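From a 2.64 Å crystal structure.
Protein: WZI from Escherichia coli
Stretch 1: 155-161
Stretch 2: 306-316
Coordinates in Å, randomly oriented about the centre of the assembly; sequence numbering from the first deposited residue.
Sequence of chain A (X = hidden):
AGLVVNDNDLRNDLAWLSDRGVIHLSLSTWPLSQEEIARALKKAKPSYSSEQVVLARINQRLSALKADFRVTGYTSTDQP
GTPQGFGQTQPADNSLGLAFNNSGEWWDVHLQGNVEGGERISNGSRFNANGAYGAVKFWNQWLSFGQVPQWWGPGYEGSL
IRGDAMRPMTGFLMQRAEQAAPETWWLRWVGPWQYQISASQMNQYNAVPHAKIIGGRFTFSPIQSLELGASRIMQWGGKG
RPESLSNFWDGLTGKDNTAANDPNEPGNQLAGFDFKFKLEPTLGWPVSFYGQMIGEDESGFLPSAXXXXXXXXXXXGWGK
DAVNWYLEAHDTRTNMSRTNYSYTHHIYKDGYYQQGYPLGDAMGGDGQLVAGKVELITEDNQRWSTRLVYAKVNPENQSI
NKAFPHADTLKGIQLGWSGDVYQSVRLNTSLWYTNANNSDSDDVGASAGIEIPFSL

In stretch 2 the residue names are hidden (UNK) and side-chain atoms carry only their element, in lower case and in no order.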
# COMPACT_ATOMS: atom_id res chain seq x y z
N GLY A 155 -5.43 5.81 1.85
CA GLY A 155 -5.44 5.29 3.21
C GLY A 155 -4.06 4.90 3.65
O GLY A 155 -3.20 4.59 2.82
N TYR A 156 -3.86 4.91 4.97
CA TYR A 156 -2.61 4.49 5.58
C TYR A 156 -2.71 3.09 6.18
O TYR A 156 -1.72 2.37 6.27
CB TYR A 156 -2.17 5.49 6.65
CG TYR A 156 -1.58 6.76 6.06
CD1 TYR A 156 -0.29 6.78 5.57
CD2 TYR A 156 -2.33 7.92 5.98
CE1 TYR A 156 0.26 7.93 5.02
CE2 TYR A 156 -1.80 9.08 5.43
CZ TYR A 156 -0.50 9.08 4.96
OH TYR A 156 0.04 10.21 4.40
N GLU A 157 -3.92 2.71 6.58
CA GLU A 157 -4.14 1.43 7.25
C GLU A 157 -4.50 0.30 6.27
O GLU A 157 -4.33 -0.88 6.58
CB GLU A 157 -5.23 1.58 8.30
CG GLU A 157 -4.94 0.80 9.58
CD GLU A 157 -3.97 1.52 10.49
OE1 GLU A 157 -4.08 2.76 10.60
OE2 GLU A 157 -3.11 0.86 11.09
N GLY A 158 -4.99 0.69 5.10
CA GLY A 158 -5.46 -0.26 4.10
C GLY A 158 -5.93 0.41 2.82
O GLY A 158 -6.20 1.61 2.80
N SER A 159 -5.97 -0.37 1.75
CA SER A 159 -6.78 -0.06 0.59
C SER A 159 -7.97 -1.00 0.58
O SER A 159 -7.82 -2.19 0.82
CB SER A 159 -5.99 -0.25 -0.70
OG SER A 159 -6.88 -0.32 -1.80
N LEU A 160 -9.15 -0.48 0.26
CA LEU A 160 -10.34 -1.31 0.20
C LEU A 160 -10.41 -2.16 -1.06
O LEU A 160 -11.27 -3.05 -1.16
CB LEU A 160 -11.61 -0.45 0.26
CG LEU A 160 -11.83 0.42 1.50
CD1 LEU A 160 -13.05 1.30 1.27
CD2 LEU A 160 -11.97 -0.41 2.76
N ILE A 161 -9.51 -1.91 -2.02
CA ILE A 161 -9.59 -2.55 -3.34
C ILE A 161 -8.33 -3.28 -3.77
O ILE A 161 -8.42 -4.37 -4.30
CB ILE A 161 -9.98 -1.52 -4.43
CG1 ILE A 161 -10.24 -2.25 -5.76
CG2 ILE A 161 -8.90 -0.44 -4.56
CD1 ILE A 161 -11.22 -1.54 -6.67
N UNK A 306 -21.46 -1.24 -0.82
CA UNK A 306 -20.25 -0.43 -0.64
C UNK A 306 -19.54 -0.58 0.69
O UNK A 306 -20.15 -0.56 1.75
n UNK A 306 -22.07 1.78 -2.60
c UNK A 306 -20.59 1.05 -0.84
o UNK A 306 -19.95 1.30 -3.13
c UNK A 306 -20.85 1.39 -2.29
N UNK A 307 -18.22 -0.71 0.61
CA UNK A 307 -17.33 -0.63 1.77
C UNK A 307 -16.81 0.77 1.85
O UNK A 307 -16.62 1.42 0.83
se UNK A 307 -15.31 -4.29 1.12
c UNK A 307 -16.18 -1.62 1.60
c UNK A 307 -15.12 -3.88 -0.80
c UNK A 307 -16.74 -3.03 1.54
N UNK A 308 -16.58 1.24 3.07
CA UNK A 308 -16.20 2.62 3.30
C UNK A 308 -14.89 2.77 4.05
O UNK A 308 -14.48 1.90 4.84
c UNK A 308 -20.71 2.63 2.59
c UNK A 308 -19.53 2.48 3.31
c UNK A 308 -17.30 3.32 4.08
c UNK A 308 -19.97 4.78 1.83
c UNK A 308 -18.79 4.63 2.55
c UNK A 308 -20.92 3.78 1.85
c UNK A 308 -18.57 3.48 3.30
N UNK A 309 -14.25 3.91 3.80
CA UNK A 309 -13.00 4.27 4.45
C UNK A 309 -12.86 5.78 4.45
O UNK A 309 -13.12 6.43 3.44
c UNK A 309 -9.47 2.89 3.76
c UNK A 309 -9.99 5.35 3.41
c UNK A 309 -10.42 4.04 4.09
c UNK A 309 -11.84 3.62 3.72
N UNK A 310 -12.45 6.33 5.59
CA UNK A 310 -12.23 7.75 5.74
C UNK A 310 -11.14 8.01 6.75
O UNK A 310 -10.87 7.18 7.62
N UNK A 311 -10.49 9.17 6.63
CA UNK A 311 -9.45 9.56 7.57
C UNK A 311 -9.03 11.03 7.50
O UNK A 311 -9.40 11.78 6.59
N UNK A 312 -8.24 11.43 8.49
CA UNK A 312 -7.75 12.78 8.59
C UNK A 312 -6.28 12.68 8.99
O UNK A 312 -5.93 11.86 9.84
c UNK A 312 -8.47 12.95 11.01
c UNK A 312 -8.87 15.85 10.72
c UNK A 312 -8.13 15.04 9.67
c UNK A 312 -8.57 13.58 9.62
N UNK A 313 -5.43 13.48 8.36
CA UNK A 313 -3.98 13.43 8.62
C UNK A 313 -3.40 14.82 8.81
O UNK A 313 -3.90 15.80 8.24
o UNK A 313 -3.32 11.99 4.04
c UNK A 313 -2.74 12.55 5.00
o UNK A 313 -1.49 12.61 5.10
c UNK A 313 -3.24 12.71 7.49
c UNK A 313 -3.59 13.18 6.09
N UNK A 314 -2.35 14.90 9.62
CA UNK A 314 -1.62 16.14 9.85
C UNK A 314 -0.12 15.90 9.83
O UNK A 314 0.35 14.78 10.06
N UNK A 315 0.63 16.97 9.56
CA UNK A 315 2.07 16.89 9.37
C UNK A 315 2.69 18.18 9.86
O UNK A 315 2.39 19.25 9.35
n UNK A 315 0.39 14.02 6.30
c UNK A 315 1.72 15.46 7.30
c UNK A 315 0.52 15.32 6.62
c UNK A 315 1.46 13.36 6.75
n UNK A 315 2.27 14.24 7.37
c UNK A 315 2.39 16.68 7.90
N UNK A 316 3.57 18.09 10.86
CA UNK A 316 4.03 19.26 11.58
C UNK A 316 5.51 19.23 11.75
O UNK A 316 6.11 18.16 11.78
n UNK A 316 1.06 20.23 12.50
c UNK A 316 -0.23 19.86 12.57
c UNK A 316 0.99 18.17 13.24
c UNK A 316 1.85 19.21 12.90
c UNK A 316 3.36 19.32 12.94
n UNK A 316 -0.27 18.60 13.02

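Position 306 carries two carbons, the second bearing one oxygen and one nitrogen: an amide one carbon from the backbone. It lies beyond the reach of stretch 1 and is Asn306. At 307 an unbranched chain runs through two carbons, a selenium and a final carbon, which only selenomethionine explains, so the residue is Met307. Its CA-to-CB bond points toward stretch 1, and CB lies 4.3 Å from Leu160 CD1, while the backbone O of Met307 approaches the same CD1 to 3.6 Å.

Position 308 has one carbon leading into a ring of six carbons with no oxygen attached. This is Phe308; its CA-to-CB bond points away, and its backbone C, 3.6 Å from Leu160 CD1, makes the contact. Position 309 returns toward stretch 1 with four carbons forked at the second, the mark of Leu309. Its CB sits 3.6 Å from Leu160 CD1, and its CD1 is 3.6 Å from Gly158 O.

Positions 310 and 311 have no side-chain atoms: Gly310 and Gly311. Neither touches stretch 1, leaving a gap in the middle of the contact. Position 312 has four carbons forked at the first, one arm two carbons long; it is out of reach and is Ile312.

Position 313 points toward stretch 1 with three carbons, the third carrying two oxygens. One oxygen lies 2.9 Å from Tyr156 OH, and a carboxylate at the end of three carbons identifies Glu313. Position 314 has no side-chain atoms and is Gly314. At 315 one carbon leads to a five-membered ring of three carbons and two nitrogens, His315, whose CE1 lies 4.2 Å from Tyr156 OH. Its NE2 donates to Glu313 OE1 over 2.6 Å, a nearly straight bond to the same oxygen that Tyr156 OH approaches. Position 316 repeats the same ring, far from stretch 1: His316.

The contact works at two separated sites along a strand that runs roughly antiparallel to the loop, 166° apart end to end. At one, Leu160 lays CD1 over the strand from 307 to 309, meeting backbone as well as side chains, and Leu160 has more of its surface covered by the strand than any other residue of the loop. At the other, Tyr156, whose CA-to-CB bond points sideways, still brings its hydroxyl to Glu313 OE1, which lies near the plane of the ring at its edge. The rule to read is this: one leucine packed through both methyls against a strand, one polar tip placed at a carboxylate that also accepts a bond from a neighbouring histidine, and between them three residues, Gly310, Gly311 and Ile312, that make no contact with the loop.

Stretch 2 306-316: NMFLGGIEGHH
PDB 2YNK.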